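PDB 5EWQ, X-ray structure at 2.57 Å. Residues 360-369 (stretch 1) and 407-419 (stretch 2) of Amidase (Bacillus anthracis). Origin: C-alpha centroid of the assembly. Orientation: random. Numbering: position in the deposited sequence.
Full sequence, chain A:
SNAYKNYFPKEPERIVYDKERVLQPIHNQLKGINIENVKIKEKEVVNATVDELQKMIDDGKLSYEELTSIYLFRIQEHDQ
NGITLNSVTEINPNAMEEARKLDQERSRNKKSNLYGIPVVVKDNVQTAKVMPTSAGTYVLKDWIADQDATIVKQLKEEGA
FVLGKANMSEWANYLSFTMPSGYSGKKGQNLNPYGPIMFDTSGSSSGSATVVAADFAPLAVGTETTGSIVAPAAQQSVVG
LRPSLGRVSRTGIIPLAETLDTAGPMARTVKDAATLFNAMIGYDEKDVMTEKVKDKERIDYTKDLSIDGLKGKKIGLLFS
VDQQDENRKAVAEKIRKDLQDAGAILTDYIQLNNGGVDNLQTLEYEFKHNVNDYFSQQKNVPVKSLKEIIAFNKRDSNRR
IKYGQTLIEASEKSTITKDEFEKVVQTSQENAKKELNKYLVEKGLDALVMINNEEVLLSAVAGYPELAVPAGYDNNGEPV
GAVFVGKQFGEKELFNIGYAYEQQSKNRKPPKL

Stretch 1 (360-369) LQTLEYEFKH
Stretch 2 (407-419) LIEASEKSTITKD

The contact is built around one buried serine. Ser411, chi1 t, donates from OG to the backbone O of Glu364 at 2.6 Å, and the same OG weakly accepts from Lys368 N at 3.1 Å. Lys368 N lies four residues beyond Glu364 O, so the hydroxyl sits between a carbonyl and an amide of one helical turn. A small side chain suits the place: the backbones come close here, with Glu364 CA 4.6 Å from Ser411 CA, and Ser411 CA also lies 3.3 Å from Glu364 O in a CA-H...O contact.

Lys368, its four chi angles all t, reaches fully extended to the C-terminal end of the partner helix. Lys368 NZ donates to Glu412 O at 2.9 Å, the carbonyl of the last helical residue, and forms a salt bridge with Glu412 OE2 at 3.5 Å. Glu412 starts away from stretch 1, but chi1 t and chi2 p bring its carboxylate back. A weak bond runs from Ser414 OG to Glu364 OE1 at 3.3 Å, with Glu364 extended (chi1 and chi2 t).

Stretch 1 is helical throughout; stretch 2 is helical through Glu412, leaves helical phi/psi at Lys413 (-98/26), runs extended at Ser414 (-65/136) and Ile416 (-61/134), and re-enters helix at Lys418. The 360-369 and 407-412 axes cross at -77°, 8.1 Å apart at closest approach.

Packing flanks the serine. Phe367 (chi1 t, chi2 74°) is buried and places CE2 3.5 Å from Ile408 CG2, with Ser411 OG at its ring edge. Farther along, Ile416 (m, t) points toward stretch 1, its CG2 4.2 Å from Tyr365 CB and its CD1 4.1 Å from Gln361 CB. Tyr365 (chi1 t, chi2 84°) follows the loop: Thr417 O lies over one ring face, and Tyr365 OH reaches Lys418 CB at 3.2 Å.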

# COMPACT_ATOMS: atom_id res chain seq x y z
N LEU A 360 20.33 0.44 4.11
CA LEU A 360 20.65 -0.96 3.87
C LEU A 360 21.12 -1.69 5.13
O LEU A 360 20.63 -2.77 5.44
CB LEU A 360 21.72 -1.08 2.78
CG LEU A 360 21.35 -0.49 1.42
CD1 LEU A 360 22.44 -0.78 0.39
CD2 LEU A 360 20.00 -1.01 0.95
N GLN A 361 22.08 -1.10 5.84
CA GLN A 361 22.62 -1.71 7.05
C GLN A 361 21.55 -1.84 8.13
O GLN A 361 21.57 -2.77 8.94
CB GLN A 361 23.80 -0.90 7.58
CG GLN A 361 25.03 -0.94 6.69
CD GLN A 361 26.21 -0.18 7.28
OE1 GLN A 361 26.07 0.48 8.31
NE2 GLN A 361 27.36 -0.29 6.64
N THR A 362 20.61 -0.89 8.14
CA THR A 362 19.48 -0.93 9.06
C THR A 362 18.62 -2.15 8.78
O THR A 362 18.04 -2.75 9.69
CB THR A 362 18.63 0.35 8.96
OG1 THR A 362 19.47 1.50 9.14
CG2 THR A 362 17.53 0.36 10.01
N LEU A 363 18.54 -2.52 7.50
CA LEU A 363 17.75 -3.66 7.07
C LEU A 363 18.49 -4.98 7.28
O LEU A 363 17.90 -5.97 7.71
CB LEU A 363 17.37 -3.52 5.59
CG LEU A 363 16.36 -2.42 5.24
CD1 LEU A 363 16.48 -2.03 3.78
CD2 LEU A 363 14.95 -2.89 5.54
N GLU A 364 19.78 -4.99 6.96
CA GLU A 364 20.59 -6.21 7.01
C GLU A 364 20.63 -6.83 8.40
O GLU A 364 20.57 -8.05 8.54
CB GLU A 364 22.01 -5.91 6.53
CG GLU A 364 22.96 -7.10 6.62
CD GLU A 364 24.32 -6.81 6.03
OE1 GLU A 364 25.33 -7.31 6.57
OE2 GLU A 364 24.39 -6.09 5.01
N TYR A 365 20.72 -5.99 9.42
CA TYR A 365 20.78 -6.48 10.80
C TYR A 365 19.40 -6.82 11.34
O TYR A 365 19.20 -7.87 11.96
CB TYR A 365 21.45 -5.45 11.71
CG TYR A 365 21.34 -5.77 13.18
CD1 TYR A 365 22.23 -6.65 13.79
CD2 TYR A 365 20.34 -5.21 13.96
CE1 TYR A 365 22.12 -6.95 15.13
CE2 TYR A 365 20.23 -5.51 15.31
CZ TYR A 365 21.12 -6.38 15.89
OH TYR A 365 21.01 -6.67 17.23
N GLU A 366 18.44 -5.93 11.11
CA GLU A 366 17.15 -6.01 11.78
C GLU A 366 16.21 -7.06 11.18
O GLU A 366 15.33 -7.57 11.88
CB GLU A 366 16.47 -4.64 11.75
CG GLU A 366 15.54 -4.38 12.92
CD GLU A 366 14.96 -2.98 12.91
OE1 GLU A 366 15.17 -2.26 11.92
OE2 GLU A 366 14.29 -2.61 13.90
N PHE A 367 16.40 -7.38 9.91
CA PHE A 367 15.52 -8.34 9.23
C PHE A 367 15.58 -9.72 9.89
O PHE A 367 14.55 -10.32 10.18
CB PHE A 367 15.89 -8.46 7.75
CG PHE A 367 15.12 -9.53 7.03
CD1 PHE A 367 13.79 -9.35 6.71
CD2 PHE A 367 15.73 -10.72 6.66
CE1 PHE A 367 13.08 -10.33 6.04
CE2 PHE A 367 15.03 -11.71 6.00
CZ PHE A 367 13.70 -11.51 5.69
N LYS A 368 16.80 -10.21 10.12
CA LYS A 368 17.00 -11.51 10.74
C LYS A 368 16.36 -11.57 12.13
O LYS A 368 15.72 -12.55 12.48
CB LYS A 368 18.49 -11.82 10.85
CG LYS A 368 18.81 -13.10 11.60
CD LYS A 368 20.31 -13.31 11.75
CE LYS A 368 20.62 -14.58 12.51
NZ LYS A 368 22.08 -14.80 12.66
N HIS A 369 16.53 -10.49 12.89
CA HIS A 369 16.03 -10.45 14.26
C HIS A 369 14.51 -10.29 14.33
O HIS A 369 13.85 -10.95 15.13
CB HIS A 369 16.71 -9.32 15.03
CG HIS A 369 18.18 -9.54 15.24
ND1 HIS A 369 19.08 -9.57 14.20
CD2 HIS A 369 18.90 -9.75 16.37
CE1 HIS A 369 20.30 -9.78 14.68
NE2 HIS A 369 20.21 -9.89 16.00
N LEU A 407 19.83 -11.56 -0.37
CA LEU A 407 19.59 -10.57 0.67
C LEU A 407 19.31 -11.19 2.04
O LEU A 407 19.85 -10.74 3.05
CB LEU A 407 18.42 -9.66 0.27
CG LEU A 407 18.79 -8.52 -0.68
CD1 LEU A 407 17.55 -7.79 -1.17
CD2 LEU A 407 19.74 -7.55 0.02
N ILE A 408 18.47 -12.22 2.07
CA ILE A 408 18.14 -12.88 3.33
C ILE A 408 19.29 -13.76 3.80
O ILE A 408 19.39 -14.10 4.98
CB ILE A 408 16.85 -13.72 3.23
CG1 ILE A 408 17.06 -14.94 2.33
CG2 ILE A 408 15.70 -12.87 2.72
CD1 ILE A 408 15.84 -15.83 2.23
N GLU A 409 20.16 -14.13 2.86
CA GLU A 409 21.37 -14.87 3.20
C GLU A 409 22.38 -13.95 3.86
O GLU A 409 23.08 -14.33 4.79
CB GLU A 409 21.98 -15.53 1.96
CG GLU A 409 21.30 -16.82 1.53
CD GLU A 409 21.89 -17.40 0.26
OE1 GLU A 409 22.43 -16.62 -0.55
OE2 GLU A 409 21.82 -18.63 0.08
N ALA A 410 22.45 -12.71 3.36
CA ALA A 410 23.36 -11.71 3.91
C ALA A 410 22.92 -11.28 5.30
O ALA A 410 23.76 -11.00 6.16
CB ALA A 410 23.44 -10.51 2.98
N SER A 411 21.61 -11.23 5.52
CA SER A 411 21.07 -10.83 6.81
C SER A 411 21.32 -11.90 7.87
O SER A 411 21.50 -11.59 9.05
CB SER A 411 19.57 -10.54 6.70
OG SER A 411 19.03 -10.11 7.93
N GLU A 412 21.32 -13.16 7.44
CA GLU A 412 21.55 -14.28 8.34
C GLU A 412 22.99 -14.32 8.85
O GLU A 412 23.23 -14.53 10.04
CB GLU A 412 21.20 -15.60 7.64
CG GLU A 412 21.62 -16.85 8.41
CD GLU A 412 20.88 -17.01 9.72
OE1 GLU A 412 19.73 -16.52 9.82
OE2 GLU A 412 21.44 -17.61 10.66
N LYS A 413 23.94 -14.10 7.95
CA LYS A 413 25.35 -14.15 8.30
C LYS A 413 25.93 -12.76 8.55
O LYS A 413 27.13 -12.54 8.38
CB LYS A 413 26.14 -14.86 7.19
CG LYS A 413 26.06 -14.17 5.84
CD LYS A 413 26.80 -14.95 4.77
CE LYS A 413 26.68 -14.27 3.41
NZ LYS A 413 27.38 -15.02 2.34
N SER A 414 25.07 -11.83 8.95
CA SER A 414 25.48 -10.45 9.19
C SER A 414 26.46 -10.35 10.35
O SER A 414 26.27 -10.96 11.40
CB SER A 414 24.27 -9.57 9.45
OG SER A 414 24.66 -8.22 9.66
N THR A 415 27.51 -9.56 10.16
CA THR A 415 28.55 -9.40 11.17
C THR A 415 28.25 -8.21 12.09
O THR A 415 28.85 -8.06 13.15
CB THR A 415 29.94 -9.21 10.51
OG1 THR A 415 30.05 -10.07 9.37
CG2 THR A 415 31.06 -9.53 11.49
N ILE A 416 27.30 -7.38 11.66
CA ILE A 416 26.93 -6.17 12.39
C ILE A 416 26.41 -6.51 13.79
O ILE A 416 25.61 -7.43 13.96
CB ILE A 416 25.85 -5.36 11.64
CG1 ILE A 416 26.37 -4.94 10.26
CG2 ILE A 416 25.40 -4.15 12.46
CD1 ILE A 416 25.40 -4.09 9.51
N THR A 417 26.88 -5.77 14.79
CA THR A 417 26.43 -5.93 16.17
C THR A 417 25.30 -4.96 16.49
O THR A 417 25.03 -4.04 15.72
CB THR A 417 27.57 -5.70 17.17
N LYS A 418 24.65 -5.16 17.63
CA LYS A 418 23.52 -4.31 18.03
C LYS A 418 23.97 -2.88 18.31
O LYS A 418 23.22 -1.93 18.09
CB LYS A 418 22.81 -4.90 19.25
CG LYS A 418 21.48 -4.23 19.58
CD LYS A 418 20.79 -4.89 20.76
CE LYS A 418 21.57 -4.69 22.05
NZ LYS A 418 20.86 -5.28 23.22
N ASP A 419 25.19 -2.74 18.81
CA ASP A 419 25.76 -1.42 19.08
C ASP A 419 25.95 -0.63 17.80
O ASP A 419 25.67 0.57 17.75
CB ASP A 419 27.10 -1.56 19.82
CG ASP A 419 26.92 -1.80 21.31
OD1 ASP A 419 26.05 -1.15 21.92
OD2 ASP A 419 27.66 -2.65 21.86